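PDB 5YLO: probable enoyl-CoA hydratase/isomerase from Pseudomonas aeruginosa PAO1, which probably acts on enoyl-CoA esters as a delta3,delta2-enoyl-CoA isomerase of the crotonase superfamily, with a likely role in the breakdown of unsaturated fatty acids. Local coordinates for residues I15-L20 / A52-G57; E35-R40 / H90-R95. One frame throughout, in Å; residues are numbered along the deposited sequence.

Contact 1 of 2, residues I15-L20 / A52-G57; sequences IAWLVL and AVVLGG
A16 and L18 reach across to A52, V54 and G56 through backbone bonds that alternate in direction, the pattern of a parallel pair. A16 N gives to A52 O at 2.9 Å and L18 N to V54 O at 2.7 Å; in return A16 O accepts V54 N and L18 O accepts G56 N. The last bond, L20 N to G56 O, is the most bent of the five, with an N-H...O angle of 145°. Weaker CA-H...O contacts lie between them, such as L55 CA to L18 O at 3.2 Å. The strand axes diverge by only 18°.

Apolar contacts divide between the two faces. On one, V54 CB lies 4.0 Å above the plane of the W17 ring, offset toward the rim, while V54 CG1 touches W17 CE3 and V54 CG2 meets I15 CG2 at 3.8 Å; A199 of helix 191-204 packs on I15 and V54. On the other, L18 CD1 touches V53 CG1 at 3.9 Å. L55 CG stands anti to its backbone N (chi1 -177°), and L55 CD1 beyond it meets L20 CD1 at 3.9 Å. L37 of helix 31-46 covers L18 and L55 there.

The parallel pairing joins the two strands of a beta-alpha-beta crossover, with helix 31-46 as the connection. Its five bonds satisfy the peptide groups they use, W17 and V19 pair their backbones with strand 7-12 instead, and apolar side chains line both faces.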
loop_
_atom_site.group_PDB
_atom_site.type_symbol
_atom_site.label_atom_id
_atom_site.label_comp_id
_atom_site.label_asym_id
_atom_site.label_seq_id
_atom_site.Cartn_x
_atom_site.Cartn_y
_atom_site.Cartn_z
ATOM N N ILE A 15 26.326 11.098 13.074
ATOM C CA ILE A 15 25.401 9.998 13.320
ATOM C C ILE A 15 25.247 9.845 14.826
ATOM O O ILE A 15 26.226 9.579 15.534
ATOM C CB ILE A 15 25.887 8.687 12.683
ATOM C CG1 ILE A 15 26.137 8.873 11.184
ATOM C CG2 ILE A 15 24.875 7.577 12.916
ATOM C CD1 ILE A 15 26.728 7.649 10.508
ATOM N N ALA A 16 24.021 10.013 15.314
ATOM C CA ALA A 16 23.705 9.829 16.725
ATOM C C ALA A 16 23.211 8.404 16.939
ATOM O O ALA A 16 22.167 8.018 16.402
ATOM C CB ALA A 16 22.655 10.838 17.189
ATOM N N TRP A 17 23.956 7.630 17.721
ATOM C CA TRP A 17 23.605 6.251 18.028
ATOM C C TRP A 17 22.868 6.213 19.360
ATOM O O TRP A 17 23.433 6.574 20.398
ATOM C CB TRP A 17 24.852 5.365 18.077
ATOM C CG TRP A 17 25.613 5.312 16.786
ATOM C CD1 TRP A 17 26.347 6.318 16.225
ATOM C CD2 TRP A 17 25.732 4.189 15.901
ATOM N NE1 TRP A 17 26.906 5.894 15.045
ATOM C CE2 TRP A 17 26.544 4.591 14.823
ATOM C CE3 TRP A 17 25.227 2.886 15.915
ATOM C CZ2 TRP A 17 26.865 3.737 13.770
ATOM C CZ3 TRP A 17 25.546 2.040 14.867
ATOM C CH2 TRP A 17 26.357 2.469 13.811
ATOM N N LEU A 18 21.610 5.788 19.327
ATOM C CA LEU A 18 20.790 5.640 20.525
ATOM C C LEU A 18 20.527 4.154 20.715
ATOM O O LEU A 18 19.750 3.555 19.964
ATOM C CB LEU A 18 19.485 6.422 20.402
ATOM C CG LEU A 18 19.607 7.843 19.847
ATOM C CD1 LEU A 18 18.264 8.550 19.847
ATOM C CD2 LEU A 18 20.633 8.643 20.628
ATOM N N VAL A 19 21.174 3.559 21.711
ATOM C CA VAL A 19 21.084 2.127 21.960
ATOM C C VAL A 19 20.335 1.911 23.266
ATOM O O VAL A 19 20.739 2.427 24.315
ATOM C CB VAL A 19 22.472 1.470 22.011
ATOM C CG1 VAL A 19 22.336 -0.043 22.084
ATOM C CG2 VAL A 19 23.303 1.885 20.806
ATOM N N LEU A 20 19.239 1.156 23.200
ATOM C CA LEU A 20 18.613 0.648 24.412
ATOM C C LEU A 20 19.633 -0.172 25.189
ATOM O O LEU A 20 20.348 -0.996 24.611
ATOM C CB LEU A 20 17.391 -0.207 24.066
ATOM C CG LEU A 20 16.035 0.469 23.841
ATOM C CD1 LEU A 20 16.115 1.594 22.819
ATOM C CD2 LEU A 20 15.008 -0.564 23.404
ATOM N N ALA A 52 21.894 12.038 11.060
ATOM C CA ALA A 52 21.212 10.759 10.965
ATOM C C ALA A 52 21.188 10.143 12.356
ATOM O O ALA A 52 22.087 10.381 13.166
ATOM C CB ALA A 52 21.894 9.818 9.964
ATOM N N VAL A 53 20.149 9.361 12.632
ATOM C CA VAL A 53 19.929 8.785 13.952
ATOM C C VAL A 53 19.767 7.279 13.812
ATOM O O VAL A 53 19.012 6.808 12.954
ATOM C CB VAL A 53 18.698 9.399 14.644
ATOM C CG1 VAL A 53 18.446 8.721 15.981
ATOM C CG2 VAL A 53 18.889 10.897 14.825
ATOM N N VAL A 54 20.470 6.528 14.657
ATOM C CA VAL A 54 20.396 5.074 14.682
ATOM C C VAL A 54 19.799 4.650 16.016
ATOM O O VAL A 54 20.212 5.144 17.072
ATOM C CB VAL A 54 21.777 4.427 14.474
ATOM C CG1 VAL A 54 21.678 2.917 14.611
ATOM C CG2 VAL A 54 22.340 4.809 13.113
ATOM N N LEU A 55 18.823 3.746 15.965
ATOM C CA LEU A 55 18.192 3.182 17.152
ATOM C C LEU A 55 18.503 1.695 17.191
ATOM O O LEU A 55 18.097 0.951 16.291
ATOM C CB LEU A 55 16.681 3.414 17.138
ATOM C CG LEU A 55 15.907 2.925 18.362
ATOM C CD1 LEU A 55 16.328 3.702 19.598
ATOM C CD2 LEU A 55 14.410 3.042 18.127
ATOM N N GLY A 56 19.219 1.262 18.229
ATOM C CA GLY A 56 19.639 -0.115 18.330
ATOM C C GLY A 56 19.381 -0.682 19.712
ATOM O O GLY A 56 19.101 0.038 20.669
ATOM N N GLY A 57 19.474 -2.008 19.793
ATOM C CA GLY A 57 19.377 -2.710 21.052
ATOM C C GLY A 57 20.733 -3.232 21.506
ATOM O O GLY A 57 21.712 -3.240 20.765
#

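Contact 2 of 2, residues E35-R40 / H90-R95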
loop_
_atom_site.group_PDB
_atom_site.type_symbol
_atom_site.label_atom_id
_atom_site.label_comp_id
_atom_site.label_asym_id
_atom_site.label_seq_id
_atom_site.Cartn_x
_atom_site.Cartn_y
_atom_site.Cartn_z
ATOM N N GLU A 35 11.158 7.725 28.540
ATOM C CA GLU A 35 11.417 9.151 28.719
ATOM C C GLU A 35 12.819 9.539 28.260
ATOM O O GLU A 35 13.007 10.608 27.668
ATOM C CB GLU A 35 11.214 9.543 30.183
ATOM C CG GLU A 35 9.769 9.516 30.647
ATOM C CD GLU A 35 9.573 10.225 31.973
ATOM O OE1 GLU A 35 9.253 9.552 32.974
ATOM O OE2 GLU A 35 9.751 11.461 32.016
ATOM N N ALA A 36 13.817 8.696 28.535
ATOM C CA ALA A 36 15.190 9.040 28.172
ATOM C C ALA A 36 15.343 9.153 26.661
ATOM O O ALA A 36 15.830 10.166 26.146
ATOM C CB ALA A 36 16.159 8.004 28.742
ATOM N N LEU A 37 14.931 8.112 25.934
ATOM C CA LEU A 37 14.917 8.171 24.476
ATOM C C LEU A 37 14.030 9.313 23.992
ATOM O O LEU A 37 14.329 9.968 22.987
ATOM C CB LEU A 37 14.440 6.825 23.925
ATOM C CG LEU A 37 14.479 6.497 22.433
ATOM C CD1 LEU A 37 15.833 6.825 21.844
ATOM C CD2 LEU A 37 14.146 5.024 22.218
ATOM N N HIS A 38 12.942 9.573 24.702
ATOM C CA HIS A 38 12.080 10.669 24.295
ATOM C C HIS A 38 12.791 12.012 24.385
ATOM O O HIS A 38 12.630 12.852 23.503
ATOM C CB HIS A 38 10.782 10.720 25.091
ATOM C CG HIS A 38 9.829 11.764 24.600
ATOM N ND1 HIS A 38 8.520 11.487 24.278
ATOM C CD2 HIS A 38 10.009 13.080 24.344
ATOM C CE1 HIS A 38 7.928 12.592 23.861
ATOM N NE2 HIS A 38 8.811 13.573 23.890
ATOM N N VAL A 39 13.577 12.230 25.438
ATOM C CA VAL A 39 14.255 13.520 25.549
ATOM C C VAL A 39 15.468 13.581 24.623
ATOM O O VAL A 39 15.758 14.628 24.034
ATOM C CB VAL A 39 14.641 13.799 27.014
ATOM C CG1 VAL A 39 15.347 15.142 27.142
ATOM C CG2 VAL A 39 13.408 13.765 27.898
ATOM N N ARG A 40 16.189 12.466 24.471
ATOM C CA ARG A 40 17.367 12.456 23.608
ATOM C C ARG A 40 16.988 12.675 22.148
ATOM O O ARG A 40 17.738 13.303 21.392
ATOM C CB ARG A 40 18.126 11.138 23.776
ATOM C CG ARG A 40 19.439 11.048 23.007
ATOM C CD ARG A 40 20.588 11.729 23.740
ATOM N NE ARG A 40 20.783 13.114 23.321
ATOM C CZ ARG A 40 21.571 13.492 22.318
ATOM N NH1 ARG A 40 21.691 14.775 22.013
ATOM N NH2 ARG A 40 22.243 12.591 21.615
ATOM N N HIS A 90 3.176 6.497 23.896
ATOM C CA HIS A 90 2.536 7.149 22.756
ATOM C C HIS A 90 3.198 8.478 22.418
ATOM O O HIS A 90 3.253 8.860 21.244
ATOM C CB HIS A 90 1.048 7.356 23.028
ATOM C CG HIS A 90 0.244 6.094 22.989
ATOM N ND1 HIS A 90 -1.127 6.081 23.131
ATOM C CD2 HIS A 90 0.618 4.803 22.823
ATOM C CE1 HIS A 90 -1.562 4.836 23.055
ATOM N NE2 HIS A 90 -0.524 4.041 22.868
ATOM N N ALA A 91 3.700 9.201 23.422
ATOM C CA ALA A 91 4.442 10.422 23.130
ATOM C C ALA A 91 5.750 10.105 22.416
ATOM O O ALA A 91 6.173 10.849 21.523
ATOM C CB ALA A 91 4.704 11.205 24.414
ATOM N N LEU A 92 6.395 8.996 22.786
ATOM C CA LEU A 92 7.654 8.616 22.151
ATOM C C LEU A 92 7.433 8.152 20.716
ATOM O O LEU A 92 8.176 8.543 19.807
ATOM C CB LEU A 92 8.344 7.522 22.968
ATOM C CG LEU A 92 9.525 6.812 22.300
ATOM C CD1 LEU A 92 10.690 7.766 22.086
ATOM C CD2 LEU A 92 9.957 5.607 23.121
ATOM N N MET A 93 6.420 7.310 20.495
ATOM C CA MET A 93 6.158 6.811 19.147
ATOM C C MET A 93 5.851 7.952 18.187
ATOM O O MET A 93 6.311 7.948 17.039
ATOM C CB MET A 93 5.002 5.811 19.169
ATOM C CG MET A 93 5.247 4.604 20.045
ATOM S SD MET A 93 6.654 3.631 19.488
ATOM C CE MET A 93 6.566 2.259 20.633
ATOM N N GLY A 94 5.084 8.943 18.644
ATOM C CA GLY A 94 4.714 10.044 17.770
ATOM C C GLY A 94 5.894 10.889 17.327
ATOM O O GLY A 94 5.972 11.291 16.163
ATOM N N ARG A 95 6.764 11.229 18.282
ATOM C CA ARG A 95 7.966 12.033 18.022
ATOM C C ARG A 95 9.008 11.352 17.126
ATOM O O ARG A 95 9.558 11.977 16.219
ATOM C CB ARG A 95 8.615 12.458 19.341
ATOM C CG ARG A 95 9.909 13.236 19.173
ATOM C CD ARG A 95 10.486 13.648 20.518
ATOM N NE ARG A 95 9.584 14.532 21.251
ATOM C CZ ARG A 95 9.593 15.857 21.152
ATOM N NH1 ARG A 95 8.734 16.582 21.858
ATOM N NH2 ARG A 95 10.458 16.458 20.349
#
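The imidazole of H38 meets the helix of A91, L92 and R95 on several sides. Near its plane, at the edge, lies L92 N, 3.6 Å from H38 ND1. A91 O approaches obliquely, 3.4 Å from H38 CE1, and A91 CB touches that same carbon at 3.6 Å. R95 CD sits over the ring, 4.1 Å from its centroid and 29° off the normal, an off-centre CH-pi contact. The guanidinium plane is turned 58° from the imidazole, and R95 NE comes within 2.9 Å of H38 NE2. H38 CG is anti to its backbone N (chi1 -175°), and the R95 chain, extended through CD, bends at chi3 where NE turns off. The guanidinium is also held from further along helix 31-46, R95 NH2 forming a salt bridge with D42.

This is helix-on-helix packing within the crotonase fold: the segments of helices 31-46 and 85-97 run in roughly the same direction, their axes 9.5 Å apart at closest approach. The polar group of H38 and R95 lies beside an apolar one.

There L92 CD1 touches L37 CG at 4.0 Å, the two side chains crossing at about a right angle, and L92 CD1 also rests against H38 N and H38 CA at 3.9 Å. L118 of helix 114-120 packs against both leucines. Further round helix 85-97, H90 and M93 pack on L229 of a second subunit.

From the N terminus, strand 15-20 leads into helix 31-46, and the chain returns in strand 52-56, where contact 1 closes the crossover with 31 residues between its segments. Contact 2 starts inside that loop, at 35-40, and closes only at 90-95, beyond it, so the two cross along the sequence instead of nesting. Their centres are 13 Å apart, and side chains join them directly: L18 CD1 lies 3.6 Å from L37 CD1, and L55 CD1 lies 3.7 Å from L37 CD2. L37 of helix 31-46 thus touches strands 15-20 and 52-56 as well as L92, which links the sheet to helix 85-97.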